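Side-chain contacts in putative uncharacterized protein (Pyrococcus abyssi virus 1, PDB 4HR1), which is of unknown function but folds as a helical bundle, belongs to a bromodomain-like family and is found here as an assembly of two chains: residues A[34-39]-A[97-102]; A[103-106]-A[110-113]. All blocks are in the same frame, centred on the assembly; numbering follows the deposited sequence.

Interaction 1 (A[34-39]-A[97-102])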
loop_
_atom_site.group_PDB
_atom_site.type_symbol
_atom_site.label_atom_id
_atom_site.label_comp_id
_atom_site.label_asym_id
_atom_site.label_seq_id
_atom_site.Cartn_x
_atom_site.Cartn_y
_atom_site.Cartn_z
ATOM N N LYS A 34 3.480 25.126 -3.926
ATOM C CA LYS A 34 4.341 24.288 -4.779
ATOM C C LYS A 34 5.394 23.518 -3.964
ATOM O O LYS A 34 5.679 22.353 -4.268
ATOM C CB LYS A 34 5.003 25.128 -5.885
ATOM C CG LYS A 34 4.327 24.976 -7.248
ATOM C CD LYS A 34 4.877 25.960 -8.277
ATOM C CE LYS A 34 3.919 27.090 -8.585
ATOM N NZ LYS A 34 2.846 26.675 -9.532
ATOM N N LYS A 35 5.927 24.166 -2.905
ATOM C CA LYS A 35 6.907 23.602 -1.972
ATOM C C LYS A 35 6.260 22.460 -1.193
ATOM O O LYS A 35 6.869 21.400 -1.053
ATOM C CB LYS A 35 7.427 24.676 -0.990
ATOM C CG LYS A 35 8.175 25.828 -1.655
ATOM C CD LYS A 35 7.574 27.208 -1.324
ATOM C CE LYS A 35 6.219 27.503 -1.949
ATOM N NZ LYS A 35 6.245 27.492 -3.439
ATOM N N GLU A 36 5.012 22.672 -0.719
ATOM C CA GLU A 36 4.242 21.694 0.050
ATOM C C GLU A 36 4.000 20.384 -0.720
ATOM O O GLU A 36 4.220 19.305 -0.169
ATOM C CB GLU A 36 2.942 22.315 0.601
ATOM C CG GLU A 36 3.162 23.303 1.743
ATOM C CD GLU A 36 1.944 24.069 2.235
ATOM O OE1 GLU A 36 1.037 24.354 1.419
ATOM O OE2 GLU A 36 1.914 24.420 3.436
ATOM N N LEU A 37 3.630 20.482 -2.005
ATOM C CA LEU A 37 3.398 19.320 -2.872
ATOM C C LEU A 37 4.709 18.589 -3.220
ATOM O O LEU A 37 4.695 17.373 -3.464
ATOM C CB LEU A 37 2.662 19.740 -4.149
ATOM C CG LEU A 37 1.245 20.283 -3.956
ATOM C CD1 LEU A 37 1.034 21.545 -4.774
ATOM C CD2 LEU A 37 0.198 19.220 -4.275
ATOM N N GLU A 38 5.834 19.342 -3.236
ATOM C CA GLU A 38 7.180 18.829 -3.489
ATOM C C GLU A 38 7.589 17.964 -2.298
ATOM O O GLU A 38 7.930 16.802 -2.506
ATOM C CB GLU A 38 8.173 19.993 -3.687
ATOM C CG GLU A 38 9.444 19.636 -4.445
ATOM C CD GLU A 38 9.593 20.333 -5.784
ATOM O OE1 GLU A 38 9.724 21.580 -5.802
ATOM O OE2 GLU A 38 9.581 19.630 -6.821
ATOM N N GLN A 39 7.488 18.517 -1.051
ATOM C CA GLN A 39 7.805 17.853 0.227
ATOM C C GLN A 39 7.074 16.511 0.376
ATOM O O GLN A 39 7.683 15.527 0.811
ATOM C CB GLN A 39 7.462 18.758 1.424
ATOM C CG GLN A 39 8.328 20.019 1.573
ATOM C CD GLN A 39 7.804 20.999 2.619
ATOM O OE1 GLN A 39 8.539 21.458 3.500
ATOM N NE2 GLN A 39 6.529 21.367 2.542
ATOM N N LEU A 97 0.567 18.663 10.156
ATOM C CA LEU A 97 0.493 19.807 11.073
ATOM C C LEU A 97 0.947 21.134 10.489
ATOM O O LEU A 97 0.337 22.160 10.774
ATOM C CB LEU A 97 1.229 19.496 12.379
ATOM C CG LEU A 97 0.533 18.454 13.236
ATOM C CD1 LEU A 97 1.511 17.749 14.140
ATOM C CD2 LEU A 97 -0.657 19.049 13.992
ATOM N N ARG A 98 1.991 21.104 9.657
ATOM C CA ARG A 98 2.576 22.262 8.980
ATOM C C ARG A 98 1.657 22.833 7.898
ATOM O O ARG A 98 1.702 24.037 7.634
ATOM C CB ARG A 98 3.910 21.859 8.335
ATOM C CG ARG A 98 4.976 22.953 8.365
ATOM C CD ARG A 98 5.957 22.913 7.187
ATOM N NE ARG A 98 6.347 21.561 6.756
ATOM C CZ ARG A 98 7.317 20.831 7.303
ATOM N NH1 ARG A 98 7.999 21.291 8.347
ATOM N NH2 ARG A 98 7.598 19.626 6.825
ATOM N N VAL A 99 0.855 21.973 7.251
ATOM C CA VAL A 99 -0.009 22.385 6.149
ATOM C C VAL A 99 -1.413 22.866 6.528
ATOM O O VAL A 99 -2.189 23.268 5.651
ATOM C CB VAL A 99 0.059 21.430 4.936
ATOM C CG1 VAL A 99 1.502 21.263 4.482
ATOM C CG2 VAL A 99 -0.564 20.071 5.238
ATOM N N GLY A 100 -1.691 22.900 7.831
ATOM C CA GLY A 100 -2.965 23.373 8.364
ATOM C C GLY A 100 -3.951 22.281 8.717
ATOM O O GLY A 100 -5.056 22.573 9.180
ATOM N N LEU A 101 -3.560 21.020 8.481
ATOM C CA LEU A 101 -4.342 19.824 8.790
ATOM C C LEU A 101 -4.376 19.698 10.320
ATOM O O LEU A 101 -3.373 20.002 10.985
ATOM C CB LEU A 101 -3.637 18.603 8.158
ATOM C CG LEU A 101 -4.412 17.401 7.589
ATOM C CD1 LEU A 101 -5.882 17.686 7.334
ATOM C CD2 LEU A 101 -3.735 16.884 6.341
ATOM N N ALA A 102 -5.544 19.308 10.875
ATOM C CA ALA A 102 -5.795 19.160 12.316
ATOM C C ALA A 102 -5.597 20.489 13.093
ATOM O O ALA A 102 -4.852 20.550 14.081
ATOM C CB ALA A 102 -4.939 18.039 12.891
#
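Glu36 and Val99 meet by van der Waals contact, a methyl against a carboxylate and its stem, where the first turns of helix 34-63 meet the end of helix 72-98. The two side chains run alongside each other, pointing opposite ways, and the methyl CG1 of Val99 rests against the outer half of the glutamate, 3.6 Å from Glu36 CD and 3.8 Å from Glu36 CG. Closest of all is Glu36 OE2, which lies 3.4 Å from Val99 CG1. The methyl reaches the glutamate because it is turned opposite its own carbonyl carbon (chi1 -55°). Met27 of helix 5-30 touches both residues, extending this contact toward a third helix of the bundle.

Val99 is followed by Gly100, whose positive phi of 99° closes helix 72-98 in a Schellman motif and sends the chain off toward helix 109-119. The hydroxyl of Tyr26, also on helix 5-30, is hydrogen-bonded to Val99 O at this turn.

The polar part is looser. Gln39 OE1 lies over one face of the Arg98 guanidinium, 3.9 Å from Arg98 NH2, with the amide and guanidinium planes 32° apart. The charged groups of Arg98 and Glu36 have their stronger polar partners elsewhere: Arg98 NH2 forms a salt bridge with Glu95, while Glu36 OE1 accepts the backbone N-H of Thr33, just before the helix.

Interaction 2 (A[103-106]-A[110-113])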
loop_
_atom_site.group_PDB
_atom_site.type_symbol
_atom_site.label_atom_id
_atom_site.label_comp_id
_atom_site.label_asym_id
_atom_site.label_seq_id
_atom_site.Cartn_x
_atom_site.Cartn_y
_atom_site.Cartn_z
ATOM N N GLN A 103 -6.277 21.557 12.620
ATOM C CA GLN A 103 -6.206 22.908 13.183
ATOM C C GLN A 103 -6.836 22.955 14.568
ATOM O O GLN A 103 -6.130 23.190 15.555
ATOM C CB GLN A 103 -6.860 23.926 12.232
ATOM C CG GLN A 103 -6.251 25.315 12.312
ATOM C CD GLN A 103 -4.939 25.390 11.577
ATOM O OE1 GLN A 103 -4.889 25.345 10.341
ATOM N NE2 GLN A 103 -3.847 25.501 12.322
ATOM N N GLY A 104 -8.147 22.713 14.619
ATOM C CA GLY A 104 -8.929 22.648 15.848
ATOM C C GLY A 104 -9.138 21.194 16.212
ATOM O O GLY A 104 -10.272 20.701 16.223
ATOM N N GLN A 105 -8.019 20.492 16.457
ATOM C CA GLN A 105 -7.953 19.066 16.780
ATOM C C GLN A 105 -6.773 18.855 17.739
ATOM O O GLN A 105 -5.744 19.531 17.594
ATOM C CB GLN A 105 -7.748 18.265 15.466
ATOM C CG GLN A 105 -7.811 16.728 15.566
ATOM C CD GLN A 105 -7.596 16.025 14.227
ATOM O OE1 GLN A 105 -8.219 16.341 13.198
ATOM N NE2 GLN A 105 -6.735 15.025 14.214
ATOM N N MET A 106 -6.936 17.926 18.720
ATOM C CA MET A 106 -5.916 17.534 19.702
ATOM C C MET A 106 -4.818 16.747 18.936
ATOM O O MET A 106 -4.907 15.521 18.763
ATOM C CB MET A 106 -6.556 16.679 20.822
ATOM C CG MET A 106 -5.934 16.905 22.194
ATOM S SD MET A 106 -5.758 15.410 23.216
ATOM C CE MET A 106 -7.493 15.014 23.570
ATOM N N LYS A 110 -7.448 12.317 15.661
ATOM C CA LYS A 110 -8.611 11.875 14.887
ATOM C C LYS A 110 -8.190 11.368 13.490
ATOM O O LYS A 110 -8.727 10.364 13.021
ATOM C CB LYS A 110 -9.653 12.998 14.744
ATOM C CG LYS A 110 -10.277 13.490 16.044
ATOM C CD LYS A 110 -11.388 14.511 15.741
ATOM C CE LYS A 110 -11.876 15.245 16.966
ATOM N NZ LYS A 110 -12.983 16.183 16.632
ATOM N N ILE A 111 -7.249 12.089 12.836
ATOM C CA ILE A 111 -6.713 11.780 11.517
ATOM C C ILE A 111 -6.061 10.416 11.602
ATOM O O ILE A 111 -6.367 9.538 10.786
ATOM C CB ILE A 111 -5.696 12.871 11.051
ATOM C CG1 ILE A 111 -6.412 14.161 10.606
ATOM C CG2 ILE A 111 -4.755 12.335 9.956
ATOM C CD1 ILE A 111 -5.515 15.289 10.443
ATOM N N SER A 112 -5.208 10.238 12.642
ATOM C CA SER A 112 -4.480 9.008 12.936
ATOM C C SER A 112 -5.439 7.809 13.141
ATOM O O SER A 112 -5.222 6.745 12.554
ATOM C CB SER A 112 -3.544 9.215 14.129
ATOM O OG SER A 112 -2.538 8.217 14.199
ATOM N N ASP A 113 -6.510 7.998 13.915
ATOM C CA ASP A 113 -7.518 6.959 14.178
ATOM C C ASP A 113 -8.255 6.575 12.877
ATOM O O ASP A 113 -8.455 5.381 12.617
ATOM C CB ASP A 113 -8.513 7.419 15.268
ATOM C CG ASP A 113 -8.035 7.315 16.715
ATOM O OD1 ASP A 113 -6.797 7.177 16.938
ATOM O OD2 ASP A 113 -8.887 7.417 17.626
#
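Gln105 reaches across the loop to touch Lys110 and Ile111 at the start of helix 109-119, a compact instance of a loop folding back on the helix it leads into. Its CB points toward that helix, and the chain beyond runs fully extended, with CG opposite the backbone N (chi1 -173°) and chi2 at 180°. This shape carries the amide as far from the loop backbone as the side chain allows. CG comes first, passing Lys110 CG at a loose 4.1 Å. One bond further on, CD settles against the lysine more closely, 3.7 Å from Lys110 CB. The amide then meets the helix itself. The atom modelled as NE2 stands 3.2 Å from Lys110 N and 3.3 Å from Ile111 N, but the amide is probably turned over in the model; with it turned back, an oxygen would face these two backbone nitrogens and hydrogen bonds become possible. Such nitrogens, in the first turn of a helix, have no carbonyl of an earlier turn to bond. Both ends of the amide lie near Ile111 CG1, and the amide touches the lysine stem and the isoleucine at neighbouring places, the isoleucine side chain crossing that of Gln105 at about a right angle. Beyond the contact, Ile111 packs on Phe22 of helix 5-30, which seats helix 109-119 on the bundle, while an aromatic side chain of the other protein chain in the assembly packs against both Lys110 and Ile111.

How the interactions relate
The two contacts follow one another along the chain and link a helix end, a connecting loop and the next helix in turn. Interaction 1 lies where helix 72-98 stops beside helix 34-63; interaction 2 folds the ensuing loop onto helix 109-119. Their centres are 16 Å apart, yet they touch through apolar side chains: Ile111 CD1 lies 3.7 Å from Leu101 CG and equally far from Ala102 CB. Ile111 thus takes part in interaction 2 while packing on the tail of segment 97-102, and Phe22 of helix 5-30 touches both Leu101 and Ile111. With the function unknown, neither contact can be tied to an active site or ligand.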